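Local coordinates for serine protease inhibitor (Schistosoma haematobium, PDB 3STO), which probably inhibits serine-type endopeptidases, as many members of the serpin family do, at residues K20-A25 with G68-L73; N97-S102 with D387-M392; T207-F212 with T221-T226; F241-K246 with T254-L259. All blocks are in the same frame, centred on the assembly; numbering follows the deposited sequence.

Interaction 1 of 4, residues K20-A25 with G68-L73; sequences KAFTHA and GKTMRL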
loop_
_atom_site.group_PDB
_atom_site.type_symbol
_atom_site.label_atom_id
_atom_site.label_comp_id
_atom_site.label_asym_id
_atom_site.label_seq_id
_atom_site.Cartn_x
_atom_site.Cartn_y
_atom_site.Cartn_z
ATOM N N LYS A 20 1.670 -2.065 -13.317
ATOM C CA LYS A 20 0.629 -1.043 -13.345
ATOM C C LYS A 20 -0.714 -1.648 -13.726
ATOM O O LYS A 20 -1.762 -1.193 -13.256
ATOM C CB LYS A 20 0.982 0.126 -14.280
ATOM C CG LYS A 20 2.074 1.040 -13.772
ATOM C CD LYS A 20 2.124 2.364 -14.567
ATOM C CE LYS A 20 3.287 3.222 -14.097
ATOM N NZ LYS A 20 3.150 4.688 -14.440
ATOM N N ALA A 21 -0.681 -2.661 -14.592
ATOM C CA ALA A 21 -1.868 -3.447 -14.958
ATOM C C ALA A 21 -2.432 -4.167 -13.739
ATOM O O ALA A 21 -3.632 -4.100 -13.457
ATOM C CB ALA A 21 -1.509 -4.452 -16.020
ATOM N N PHE A 22 -1.554 -4.854 -13.017
ATOM C CA PHE A 22 -1.942 -5.472 -11.763
ATOM C C PHE A 22 -2.574 -4.419 -10.849
ATOM O O PHE A 22 -3.684 -4.569 -10.362
ATOM C CB PHE A 22 -0.720 -6.081 -11.062
ATOM C CG PHE A 22 -1.039 -6.633 -9.709
ATOM C CD1 PHE A 22 -1.700 -7.853 -9.577
ATOM C CD2 PHE A 22 -0.748 -5.904 -8.562
ATOM C CE1 PHE A 22 -2.037 -8.348 -8.324
ATOM C CE2 PHE A 22 -1.080 -6.386 -7.295
ATOM C CZ PHE A 22 -1.714 -7.621 -7.172
ATOM N N THR A 23 -1.831 -3.348 -10.616
ATOM C CA THR A 23 -2.252 -2.290 -9.710
ATOM C C THR A 23 -3.669 -1.793 -9.993
ATOM O O THR A 23 -4.466 -1.676 -9.087
ATOM C CB THR A 23 -1.248 -1.127 -9.703
ATOM O OG1 THR A 23 -0.042 -1.565 -9.053
ATOM C CG2 THR A 23 -1.824 -0.003 -8.921
ATOM N N HIS A 24 -3.982 -1.572 -11.258
ATOM C CA HIS A 24 -5.318 -1.152 -11.659
ATOM C C HIS A 24 -6.394 -2.201 -11.360
ATOM O O HIS A 24 -7.441 -1.872 -10.820
ATOM C CB HIS A 24 -5.349 -0.755 -13.151
ATOM C CG HIS A 24 -6.650 -0.145 -13.581
ATOM N ND1 HIS A 24 -7.025 -0.040 -14.903
ATOM C CD2 HIS A 24 -7.664 0.395 -12.850
ATOM C CE1 HIS A 24 -8.212 0.550 -14.974
ATOM N NE2 HIS A 24 -8.622 0.815 -13.744
ATOM N N ALA A 25 -6.111 -3.464 -11.681
ATOM C CA ALA A 25 -7.062 -4.541 -11.471
ATOM C C ALA A 25 -7.313 -4.688 -9.997
ATOM O O ALA A 25 -8.454 -4.877 -9.537
ATOM C CB ALA A 25 -6.522 -5.870 -12.048
ATOM N N GLY A 68 0.995 -15.518 -12.535
ATOM C CA GLY A 68 1.618 -14.835 -13.648
ATOM C C GLY A 68 0.654 -14.079 -14.548
ATOM O O GLY A 68 0.970 -12.980 -15.026
ATOM N N LYS A 69 -0.517 -14.658 -14.800
ATOM C CA LYS A 69 -1.529 -13.961 -15.591
ATOM C C LYS A 69 -2.017 -12.687 -14.875
ATOM O O LYS A 69 -2.125 -11.608 -15.471
ATOM C CB LYS A 69 -2.709 -14.894 -15.915
ATOM C CG LYS A 69 -2.655 -15.551 -17.292
ATOM N N THR A 70 -2.321 -12.824 -13.594
ATOM C CA THR A 70 -2.856 -11.726 -12.828
ATOM C C THR A 70 -1.807 -10.643 -12.784
ATOM O O THR A 70 -2.116 -9.459 -12.745
ATOM C CB THR A 70 -3.169 -12.160 -11.408
ATOM O OG1 THR A 70 -4.225 -13.129 -11.434
ATOM C CG2 THR A 70 -3.592 -10.975 -10.588
HETATM N N MSE A 71 -0.555 -11.075 -12.832
HETATM C CA MSE A 71 0.592 -10.179 -12.813
HETATM C C MSE A 71 0.843 -9.629 -14.192
HETATM O O MSE A 71 1.673 -8.731 -14.372
HETATM C CB MSE A 71 1.853 -10.910 -12.331
HETATM C CG MSE A 71 2.776 -10.025 -11.609
HETATM SE SE MSE A 71 1.796 -9.353 -10.079
HETATM C CE MSE A 71 1.839 -10.994 -9.029
ATOM N N ARG A 72 0.150 -10.198 -15.175
ATOM C CA ARG A 72 0.219 -9.696 -16.542
ATOM C C ARG A 72 1.623 -9.868 -17.156
ATOM O O ARG A 72 2.063 -9.006 -17.920
ATOM C CB ARG A 72 -0.189 -8.218 -16.550
ATOM C CG ARG A 72 -1.316 -7.847 -17.471
ATOM C CD ARG A 72 -2.727 -8.167 -16.970
ATOM N NE ARG A 72 -2.925 -8.210 -15.519
ATOM C CZ ARG A 72 -4.125 -8.149 -14.923
ATOM N NH1 ARG A 72 -5.226 -7.988 -15.644
ATOM N NH2 ARG A 72 -4.235 -8.228 -13.594
ATOM N N LEU A 73 2.302 -10.979 -16.829
ATOM C CA LEU A 73 3.646 -11.282 -17.340
ATOM C C LEU A 73 3.625 -11.635 -18.826
ATOM O O LEU A 73 2.635 -12.149 -19.323
ATOM C CB LEU A 73 4.276 -12.447 -16.570
ATOM C CG LEU A 73 4.465 -12.333 -15.056
ATOM C CD1 LEU A 73 5.226 -13.522 -14.493
ATOM C CD2 LEU A 73 5.175 -11.051 -14.698
#
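The selenium of selenomethionine Met71 sits over one face of the Phe22 ring, 4.2 Å from SE to the ring centroid and 27° off the normal, a Met-aromatic contact in which SE lies closest to CD1 and CG. A chi1 of 175° sets Phe22 CG anti to the backbone N, and the ring beyond it lies beside Thr70 and Met71. Thr70 adds a second approach to the same ring: its carbonyl O lies in the ring plane at the edge, 3.6 Å from Phe22 CD1, while its methyl CG2 rests 3.8 Å from Phe22 CE1. Helix 61-70 stops here in a Schellman motif, with Arg72 at positive phi, Leu73 N bonded to Gly68 O and Arg72 N to Lys69 O. From that turn the arginine chain bends at chi2 and chi3 and doubles back on its own helix end. Arg72 NH2 gives Thr70 O a 2.6 Å bond, the oxygen lying 22° out of the guanidinium plane, and Arg72 NE gives the same oxygen a weak second bond. Folded this way, the side chain lies against helix 18-30: Arg72 CG packs on Ala21 CB at 3.7 Å, and Arg72 NH2 comes within 3.6 Å of Ala25 CB. The carbonyl O of Ala21 stands over one guanidinium face. Thr70 OG1 bonds back to Gln66 O, with Ile313 O also close. Helix 43-55 closes in on the apolar side, where Ile46 touches Phe22, and Leu47 and Leu50 touch Met71.

Interaction 2 of 4, residues N97-S102 with D387-M392; sequences NNSLTS and DQQLTM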
loop_
_atom_site.group_PDB
_atom_site.type_symbol
_atom_site.label_atom_id
_atom_site.label_comp_id
_atom_site.label_asym_id
_atom_site.label_seq_id
_atom_site.Cartn_x
_atom_site.Cartn_y
_atom_site.Cartn_z
ATOM N N ASN A 97 11.740 -3.803 -5.897
ATOM C CA ASN A 97 12.276 -3.778 -4.544
ATOM C C ASN A 97 13.574 -2.950 -4.451
ATOM O O ASN A 97 13.746 -2.136 -3.541
ATOM C CB ASN A 97 12.490 -5.217 -4.039
ATOM C CG ASN A 97 12.846 -5.265 -2.577
ATOM O OD1 ASN A 97 12.018 -4.915 -1.753
ATOM N ND2 ASN A 97 14.075 -5.666 -2.237
ATOM N N ASN A 98 14.490 -3.171 -5.392
ATOM C CA ASN A 98 15.718 -2.387 -5.452
ATOM C C ASN A 98 15.481 -0.878 -5.590
ATOM O O ASN A 98 16.159 -0.074 -4.955
ATOM C CB ASN A 98 16.616 -2.839 -6.604
ATOM C CG ASN A 98 17.317 -4.153 -6.317
ATOM O OD1 ASN A 98 17.546 -4.506 -5.157
ATOM N ND2 ASN A 98 17.665 -4.886 -7.379
ATOM N N SER A 99 14.542 -0.524 -6.455
ATOM C CA SER A 99 14.206 0.853 -6.717
ATOM C C SER A 99 13.690 1.502 -5.450
ATOM O O SER A 99 14.167 2.553 -5.076
ATOM C CB SER A 99 13.169 0.942 -7.815
ATOM O OG SER A 99 12.995 2.277 -8.199
ATOM N N LEU A 100 12.787 0.832 -4.737
ATOM C CA LEU A 100 12.145 1.432 -3.568
ATOM C C LEU A 100 13.038 1.478 -2.328
ATOM O O LEU A 100 13.083 2.504 -1.609
ATOM C CB LEU A 100 10.819 0.726 -3.257
ATOM C CG LEU A 100 9.654 0.983 -4.218
ATOM C CD1 LEU A 100 8.506 -0.022 -3.987
ATOM C CD2 LEU A 100 9.177 2.405 -4.029
ATOM N N THR A 101 13.754 0.386 -2.071
ATOM C CA THR A 101 14.557 0.301 -0.843
ATOM C C THR A 101 15.883 1.055 -0.982
ATOM O O THR A 101 16.589 1.249 -0.014
ATOM C CB THR A 101 14.824 -1.163 -0.397
ATOM O OG1 THR A 101 15.667 -1.809 -1.356
ATOM C CG2 THR A 101 13.511 -1.951 -0.268
ATOM N N SER A 102 16.214 1.484 -2.191
ATOM C CA SER A 102 17.396 2.306 -2.368
ATOM C C SER A 102 17.191 3.739 -1.842
ATOM O O SER A 102 18.157 4.474 -1.668
ATOM C CB SER A 102 17.803 2.365 -3.829
ATOM O OG SER A 102 16.853 3.093 -4.574
ATOM N N ASP A 387 4.807 8.109 -6.143
ATOM C CA ASP A 387 6.209 7.867 -6.512
ATOM C C ASP A 387 6.546 8.505 -7.862
ATOM O O ASP A 387 5.984 8.127 -8.889
ATOM C CB ASP A 387 6.484 6.374 -6.535
ATOM C CG ASP A 387 7.959 6.049 -6.750
ATOM O OD1 ASP A 387 8.671 6.769 -7.499
ATOM O OD2 ASP A 387 8.399 5.042 -6.171
ATOM N N GLN A 388 7.466 9.474 -7.866
ATOM C CA GLN A 388 7.652 10.325 -9.050
ATOM C C GLN A 388 8.506 9.657 -10.088
ATOM O O GLN A 388 8.532 10.057 -11.247
ATOM C CB GLN A 388 8.218 11.706 -8.695
ATOM C CG GLN A 388 7.379 12.425 -7.676
ATOM C CD GLN A 388 7.055 13.841 -8.076
ATOM O OE1 GLN A 388 6.468 14.104 -9.146
ATOM N NE2 GLN A 388 7.440 14.772 -7.228
ATOM N N GLN A 389 9.192 8.610 -9.672
ATOM C CA GLN A 389 9.978 7.840 -10.608
ATOM C C GLN A 389 9.125 6.739 -11.258
ATOM O O GLN A 389 9.024 6.653 -12.485
ATOM C CB GLN A 389 11.199 7.290 -9.890
ATOM C CG GLN A 389 12.156 6.575 -10.789
ATOM C CD GLN A 389 13.319 6.102 -10.014
ATOM O OE1 GLN A 389 13.943 6.895 -9.277
ATOM N NE2 GLN A 389 13.602 4.789 -10.102
ATOM N N LEU A 390 8.461 5.935 -10.433
ATOM C CA LEU A 390 7.539 4.937 -10.947
ATOM C C LEU A 390 6.279 5.552 -11.550
ATOM O O LEU A 390 5.512 4.858 -12.193
ATOM C CB LEU A 390 7.158 3.968 -9.846
ATOM C CG LEU A 390 8.322 3.260 -9.150
ATOM C CD1 LEU A 390 7.776 2.310 -8.099
ATOM C CD2 LEU A 390 9.195 2.509 -10.138
ATOM N N THR A 391 6.083 6.858 -11.348
ATOM C CA THR A 391 4.833 7.554 -11.693
ATOM C C THR A 391 3.555 6.792 -11.302
ATOM O O THR A 391 2.634 6.624 -12.109
ATOM C CB THR A 391 4.770 8.008 -13.173
ATOM O OG1 THR A 391 4.916 6.870 -14.025
ATOM C CG2 THR A 391 5.880 8.988 -13.467
HETATM N N MSE A 392 3.498 6.359 -10.056
HETATM C CA MSE A 392 2.315 5.684 -9.583
HETATM C C MSE A 392 2.215 5.845 -8.080
HETATM O O MSE A 392 3.179 6.181 -7.412
HETATM C CB MSE A 392 2.375 4.205 -9.934
HETATM C CG MSE A 392 3.348 3.441 -9.056
HETATM SE SE MSE A 392 3.705 1.579 -9.666
HETATM C CE MSE A 392 1.839 0.958 -9.837
#
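An Asx turn at Asp387, in the hairpin loop between strands 381-387 and 392-399, supplies the surface that meets Leu100 near the end of helix 82-101. Asp387 OD2 lies 3.5 Å from Leu100 CD2, a carboxylate oxygen against a methyl, and the same CD2 is 4.3 Å from Leu390 CD1. Asp387 CG stands anti to the backbone N (chi1 -173°), and the group's other oxygen faces back into its own turn. There Gln389 N meets Asp387 OD1 nearly along the C-O bond at 2.9 Å. Leu390 N approaches OD1 from well above the carboxylate plane at 3.1 Å, with a fairly straight N-H of 163°. The NE of Arg252 adds a salt bridge to that oxygen, so both backbone and charge fix the carboxylate. Thr391, at positive phi, and Met392 together face Asp387 in a G1 beta bulge, where the loop rejoins strand 392-399; the two strands correspond to s4B and s5B of sheet B in the serpin fold. Toward solvent, the extended Gln389 chain brings NE2 to 3.2 Å from Ser99 OG, but the angle is too poor for a hydrogen bond. Ser99 OG bonds instead to NH2 of Arg252, whose side chain also touches Leu100, Gln389 and Leu390 and so ties helix to loop. Behind the apolar pair, Leu44 of helix 43-55 packs on both Leu100 and Leu390.

Interaction 3 of 4, residues T207-F212 with T221-T226; sequences TRKEDF and TVDMMT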
loop_
_atom_site.group_PDB
_atom_site.type_symbol
_atom_site.label_atom_id
_atom_site.label_comp_id
_atom_site.label_asym_id
_atom_site.label_seq_id
_atom_site.Cartn_x
_atom_site.Cartn_y
_atom_site.Cartn_z
ATOM N N THR A 207 -0.957 24.731 14.673
ATOM C CA THR A 207 -1.918 23.651 14.666
ATOM C C THR A 207 -3.011 24.025 15.669
ATOM O O THR A 207 -2.708 24.438 16.786
ATOM C CB THR A 207 -1.246 22.291 15.040
ATOM O OG1 THR A 207 -0.203 22.000 14.098
ATOM C CG2 THR A 207 -2.277 21.142 15.095
ATOM N N ARG A 208 -4.273 23.874 15.267
ATOM C CA ARG A 208 -5.378 24.257 16.129
ATOM C C ARG A 208 -6.643 23.394 15.886
ATOM O O ARG A 208 -6.771 22.734 14.847
ATOM C CB ARG A 208 -5.648 25.781 15.987
ATOM C CG ARG A 208 -6.543 26.182 14.806
ATOM C CD ARG A 208 -6.027 25.844 13.396
ATOM N NE ARG A 208 -6.976 26.371 12.406
ATOM C CZ ARG A 208 -6.920 27.596 11.878
ATOM N NH1 ARG A 208 -5.910 28.396 12.201
ATOM N NH2 ARG A 208 -7.866 28.019 11.022
ATOM N N LYS A 209 -7.552 23.374 16.862
ATOM C CA LYS A 209 -8.787 22.608 16.748
ATOM C C LYS A 209 -9.709 23.222 15.704
ATOM O O LYS A 209 -9.916 24.418 15.673
ATOM C CB LYS A 209 -9.524 22.544 18.090
ATOM C CG LYS A 209 -8.679 22.126 19.269
ATOM C CD LYS A 209 -8.588 20.653 19.407
ATOM C CE LYS A 209 -7.523 20.357 20.432
ATOM N NZ LYS A 209 -6.971 18.965 20.347
ATOM N N GLU A 210 -10.285 22.392 14.851
ATOM C CA GLU A 210 -11.153 22.909 13.814
ATOM C C GLU A 210 -12.199 21.849 13.462
ATOM O O GLU A 210 -11.958 20.663 13.629
ATOM C CB GLU A 210 -10.304 23.321 12.604
ATOM C CG GLU A 210 -11.068 23.857 11.386
ATOM C CD GLU A 210 -10.202 24.757 10.501
ATOM O OE1 GLU A 210 -9.267 25.385 11.048
ATOM O OE2 GLU A 210 -10.460 24.849 9.274
ATOM N N ASP A 211 -13.362 22.273 12.986
ATOM C CA ASP A 211 -14.393 21.331 12.582
ATOM C C ASP A 211 -14.075 20.568 11.310
ATOM O O ASP A 211 -13.574 21.138 10.346
ATOM C CB ASP A 211 -15.748 22.034 12.439
ATOM C CG ASP A 211 -16.573 21.935 13.704
ATOM O OD1 ASP A 211 -15.981 21.657 14.787
ATOM O OD2 ASP A 211 -17.804 22.129 13.612
ATOM N N PHE A 212 -14.400 19.281 11.304
ATOM C CA PHE A 212 -14.262 18.470 10.091
ATOM C C PHE A 212 -15.633 17.900 9.741
ATOM O O PHE A 212 -16.281 17.253 10.575
ATOM C CB PHE A 212 -13.212 17.359 10.288
ATOM C CG PHE A 212 -12.907 16.567 9.031
ATOM C CD1 PHE A 212 -13.711 15.491 8.658
ATOM C CD2 PHE A 212 -11.796 16.881 8.244
ATOM C CE1 PHE A 212 -13.439 14.777 7.523
ATOM C CE2 PHE A 212 -11.515 16.178 7.131
ATOM C CZ PHE A 212 -12.332 15.107 6.756
ATOM N N THR A 221 -14.172 17.363 15.644
ATOM C CA THR A 221 -13.126 18.312 15.890
ATOM C C THR A 221 -11.825 17.564 15.655
ATOM O O THR A 221 -11.639 16.459 16.144
ATOM C CB THR A 221 -13.237 18.848 17.330
ATOM O OG1 THR A 221 -14.242 19.876 17.370
ATOM C CG2 THR A 221 -11.909 19.400 17.818
ATOM N N VAL A 222 -10.952 18.160 14.860
ATOM C CA VAL A 222 -9.675 17.573 14.519
ATOM C C VAL A 222 -8.563 18.533 14.907
ATOM O O VAL A 222 -8.803 19.731 15.100
ATOM C CB VAL A 222 -9.571 17.242 12.996
ATOM C CG1 VAL A 222 -10.552 16.164 12.608
ATOM C CG2 VAL A 222 -9.775 18.497 12.141
ATOM N N ASP A 223 -7.348 18.016 15.030
ATOM C CA ASP A 223 -6.199 18.893 15.128
ATOM C C ASP A 223 -5.790 19.296 13.719
ATOM O O ASP A 223 -5.348 18.462 12.945
ATOM C CB ASP A 223 -5.072 18.224 15.874
ATOM C CG ASP A 223 -5.407 17.979 17.342
ATOM O OD1 ASP A 223 -5.800 18.938 18.053
ATOM O OD2 ASP A 223 -5.260 16.823 17.787
HETATM N N MSE A 224 -6.002 20.571 13.384
HETATM C CA MSE A 224 -5.823 21.066 12.020
HETATM C C MSE A 224 -4.450 21.754 11.853
HETATM O O MSE A 224 -4.154 22.754 12.499
HETATM C CB MSE A 224 -6.982 22.004 11.651
HETATM C CG MSE A 224 -7.070 22.430 10.177
HETATM SE SE MSE A 224 -7.693 20.946 8.954
HETATM C CE MSE A 224 -9.658 21.158 9.230
HETATM N N MSE A 225 -3.612 21.199 10.993
HETATM C CA MSE A 225 -2.321 21.792 10.675
HETATM C C MSE A 225 -2.541 22.797 9.583
HETATM O O MSE A 225 -3.452 22.656 8.751
HETATM C CB MSE A 225 -1.313 20.734 10.231
HETATM C CG MSE A 225 -1.313 19.509 11.138
HETATM SE SE MSE A 225 0.065 18.198 10.648
HETATM C CE MSE A 225 -0.490 17.723 8.807
ATOM N N THR A 226 -1.729 23.839 9.612
ATOM C CA THR A 226 -1.938 24.954 8.701
ATOM C C THR A 226 -0.582 25.430 8.220
ATOM O O THR A 226 0.389 25.388 8.957
ATOM C CB THR A 226 -2.717 26.144 9.382
ATOM O OG1 THR A 226 -1.956 26.607 10.470
ATOM C CG2 THR A 226 -4.063 25.705 9.971
HETATM O O HOH W 1 0.368 23.536 11.648
#
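Glu210 OE1, which lies 3.8 Å from Met224 CG on the partner strand, is gripped by two nitrogens of Arg208. Arg208 NE meets Glu210 OE1 at 2.8 Å, nearly along the C-O bond, and NH2 comes in on the syn side; OE1 lies in the guanidinium plane, so the salt bridge is side-on but concentrated on a single oxygen. A second charge, NH1 of Arg294 on strand 287-305, holds Glu210 OE2. With Glu210 OE1 at its edge, the Arg208 guanidinium has Thr226 CG2 over one face, off-centre, 3.9 Å from CZ. Under the carboxylate, the selenomethionine Met224 bends at chi2 and chi3, bringing CE to 3.7 Å from Glu210 CG. The antiparallel hairpin joins strand 208-215 to the first part of strand 218-236, corresponding to s4C and s3C of sheet C in the serpin fold. Their short axes run at 118° to each other, a strong twist for paired strands. Arg208 with Met224 and Glu210 with Val222 are the hydrogen-bonded pairs; the shortest of the four bonds is Met224 N to Arg208 O at 2.7 Å. On the sheet face carrying Lys209 and Asp223, a non-hydrogen-bonded pair, Lys209 NZ forms a salt bridge to Asp223 OD1 at 2.6 Å, on its syn lone pair. The Lys209 side chain crosses that of Thr221 at about a right angle, CD against CG2. Where 207-212 begins and 221-226 ends, a water accepts from Thr226 N and donates to Thr207 OG1, which also bonds to Glu350.

Interaction 4 of 4, residues F241-K246 with T254-L259; sequences FEIVSK and TFVIVL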
loop_
_atom_site.group_PDB
_atom_site.type_symbol
_atom_site.label_atom_id
_atom_site.label_comp_id
_atom_site.label_asym_id
_atom_site.label_seq_id
_atom_site.Cartn_x
_atom_site.Cartn_y
_atom_site.Cartn_z
ATOM N N PHE A 241 -12.901 18.094 -8.570
ATOM C CA PHE A 241 -11.905 18.162 -7.476
ATOM C C PHE A 241 -10.690 19.080 -7.738
ATOM O O PHE A 241 -10.495 19.610 -8.832
ATOM C CB PHE A 241 -11.457 16.745 -7.099
ATOM C CG PHE A 241 -10.865 15.961 -8.257
ATOM C CD1 PHE A 241 -9.615 16.301 -8.797
ATOM C CD2 PHE A 241 -11.525 14.878 -8.784
ATOM C CE1 PHE A 241 -9.054 15.584 -9.845
ATOM C CE2 PHE A 241 -10.977 14.153 -9.837
ATOM C CZ PHE A 241 -9.742 14.515 -10.383
ATOM N N GLU A 242 -9.880 19.263 -6.715
ATOM C CA GLU A 242 -8.639 20.007 -6.844
ATOM C C GLU A 242 -7.572 19.203 -6.133
ATOM O O GLU A 242 -7.888 18.404 -5.261
ATOM C CB GLU A 242 -8.754 21.457 -6.277
ATOM C CG GLU A 242 -9.286 21.583 -4.825
ATOM C CD GLU A 242 -9.608 23.057 -4.373
ATOM O OE1 GLU A 242 -9.238 24.037 -5.071
ATOM O OE2 GLU A 242 -10.229 23.250 -3.296
ATOM N N ILE A 243 -6.309 19.436 -6.487
ATOM C CA ILE A 243 -5.228 18.616 -5.998
ATOM C C ILE A 243 -4.023 19.462 -5.614
ATOM O O ILE A 243 -3.703 20.417 -6.314
ATOM C CB ILE A 243 -4.810 17.591 -7.124
ATOM C CG1 ILE A 243 -5.969 16.654 -7.464
ATOM C CG2 ILE A 243 -3.544 16.794 -6.749
ATOM C CD1 ILE A 243 -5.632 15.620 -8.506
ATOM N N VAL A 244 -3.359 19.105 -4.512
ATOM C CA VAL A 244 -2.052 19.630 -4.184
ATOM C C VAL A 244 -1.109 18.480 -4.031
ATOM O O VAL A 244 -1.523 17.376 -3.702
ATOM C CB VAL A 244 -1.962 20.500 -2.847
ATOM C CG1 VAL A 244 -2.636 21.840 -3.027
ATOM C CG2 VAL A 244 -2.506 19.744 -1.637
ATOM N N SER A 245 0.169 18.756 -4.269
ATOM C CA SER A 245 1.239 17.782 -4.073
ATOM C C SER A 245 2.223 18.370 -3.086
ATOM O O SER A 245 2.758 19.443 -3.311
ATOM C CB SER A 245 1.929 17.511 -5.385
ATOM O OG SER A 245 2.633 16.314 -5.281
ATOM N N LYS A 246 2.431 17.693 -1.971
ATOM C CA LYS A 246 3.302 18.225 -0.948
ATOM C C LYS A 246 4.471 17.263 -0.808
ATOM O O LYS A 246 4.325 16.161 -0.296
ATOM C CB LYS A 246 2.579 18.373 0.383
ATOM C CG LYS A 246 3.481 18.854 1.498
ATOM C CD LYS A 246 2.712 19.200 2.779
ATOM C CE LYS A 246 3.663 19.675 3.897
ATOM N NZ LYS A 246 4.547 20.769 3.442
ATOM N N THR A 254 5.942 12.188 -2.893
ATOM C CA THR A 254 5.111 13.339 -2.559
ATOM C C THR A 254 3.751 12.896 -2.029
ATOM O O THR A 254 3.277 11.804 -2.347
ATOM C CB THR A 254 4.964 14.283 -3.763
ATOM O OG1 THR A 254 4.261 15.440 -3.354
ATOM C CG2 THR A 254 4.215 13.632 -4.914
ATOM N N PHE A 255 3.158 13.712 -1.164
ATOM C CA PHE A 255 1.845 13.421 -0.625
ATOM C C PHE A 255 0.819 14.169 -1.434
ATOM O O PHE A 255 0.835 15.385 -1.444
ATOM C CB PHE A 255 1.774 13.862 0.820
ATOM C CG PHE A 255 0.518 13.466 1.516
ATOM C CD1 PHE A 255 0.223 12.113 1.744
ATOM C CD2 PHE A 255 -0.320 14.437 2.043
ATOM C CE1 PHE A 255 -0.947 11.724 2.453
ATOM C CE2 PHE A 255 -1.494 14.074 2.743
ATOM C CZ PHE A 255 -1.796 12.701 2.942
ATOM N N VAL A 256 -0.032 13.438 -2.149
ATOM C CA VAL A 256 -1.023 14.014 -3.036
ATOM C C VAL A 256 -2.389 13.982 -2.352
ATOM O O VAL A 256 -2.826 12.920 -1.930
ATOM C CB VAL A 256 -1.042 13.270 -4.376
ATOM C CG1 VAL A 256 -2.199 13.774 -5.284
ATOM C CG2 VAL A 256 0.336 13.417 -5.071
ATOM N N ILE A 257 -3.025 15.153 -2.204
ATOM C CA ILE A 257 -4.372 15.252 -1.645
ATOM C C ILE A 257 -5.349 15.590 -2.734
ATOM O O ILE A 257 -5.108 16.468 -3.559
ATOM C CB ILE A 257 -4.469 16.269 -0.504
ATOM C CG1 ILE A 257 -3.304 16.056 0.485
ATOM C CG2 ILE A 257 -5.852 16.209 0.207
ATOM C CD1 ILE A 257 -2.864 17.354 1.158
ATOM N N VAL A 258 -6.434 14.831 -2.779
ATOM C CA VAL A 258 -7.468 15.062 -3.763
ATOM C C VAL A 258 -8.726 15.514 -3.032
ATOM O O VAL A 258 -9.349 14.728 -2.317
ATOM C CB VAL A 258 -7.797 13.805 -4.588
ATOM C CG1 VAL A 258 -8.814 14.149 -5.668
ATOM C CG2 VAL A 258 -6.539 13.235 -5.221
ATOM N N LEU A 259 -9.081 16.784 -3.213
ATOM C CA LEU A 259 -10.142 17.404 -2.425
ATOM C C LEU A 259 -11.320 17.743 -3.328
ATOM O O LEU A 259 -11.206 18.561 -4.244
ATOM C CB LEU A 259 -9.626 18.658 -1.685
ATOM C CG LEU A 259 -10.582 19.261 -0.647
ATOM C CD1 LEU A 259 -10.820 18.301 0.552
ATOM C CD2 LEU A 259 -10.086 20.611 -0.146
#
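Ser245 OG and Thr254 OG1 both stand anti to their backbone nitrogens (chi1 -162° and -174°), and the two hydroxyls meet in a hydrogen bond of 2.7 Å. At the far end Phe241 CG lies between the backbone N and the carbonyl carbon (chi1 58°), and Val258 CG1 sits over one face of the ring. That methyl is 4.1 Å from the Phe241 ring centroid, a CH-pi contact offset toward the rim. Between these ends Ile243 CG2 wedges against Val256 CG1 at 3.6 Å. On the other face Val244 CG2 meets Ile257 CD1 at 3.7 Å, the side chains lying side by side. The backbones pair antiparallel, from Glu242 with Leu259 to Lys246 with Phe255; the bond from Val244 N to Ile257 O is weak, at 3.3 Å. The hairpin corresponds to strands s2B and s3B of sheet B in the serpin fold. Strand 218-236 pairs with the outer side of 241-247, and strand 381-387 with that of 253-260. Phe375 of strand 373-376 covers Val244, Ile257 and Leu259, while Leu272 of helix 269-273 packs on Phe241 and Val258.

Interactions 1 and 2 lie with centres about 17 Å apart and are joined by helix 18-30: Lys20 NZ of interaction 1 probably hydrogen-bonds to Thr391 OG1 of interaction 2 at 2.8 Å, and Met392 packs on the same helix. Interaction 2 touches interaction 4, Gln388 NE2 lying 4.1 Å from Thr254 CG2, where strand 381-387, paired with 253-260, enters the loop. Interaction 3 is linked to interaction 4 through neighbouring strands 218-236 and 241-247, nearest atoms about 7 Å apart. Interactions 1 and 3 are at opposite sides of the molecule, about 40 Å between centres. In serpins the reactive centre loop runs between the strands corresponding to 339-348 and 373-376; Phe375 of the latter touches interaction 4.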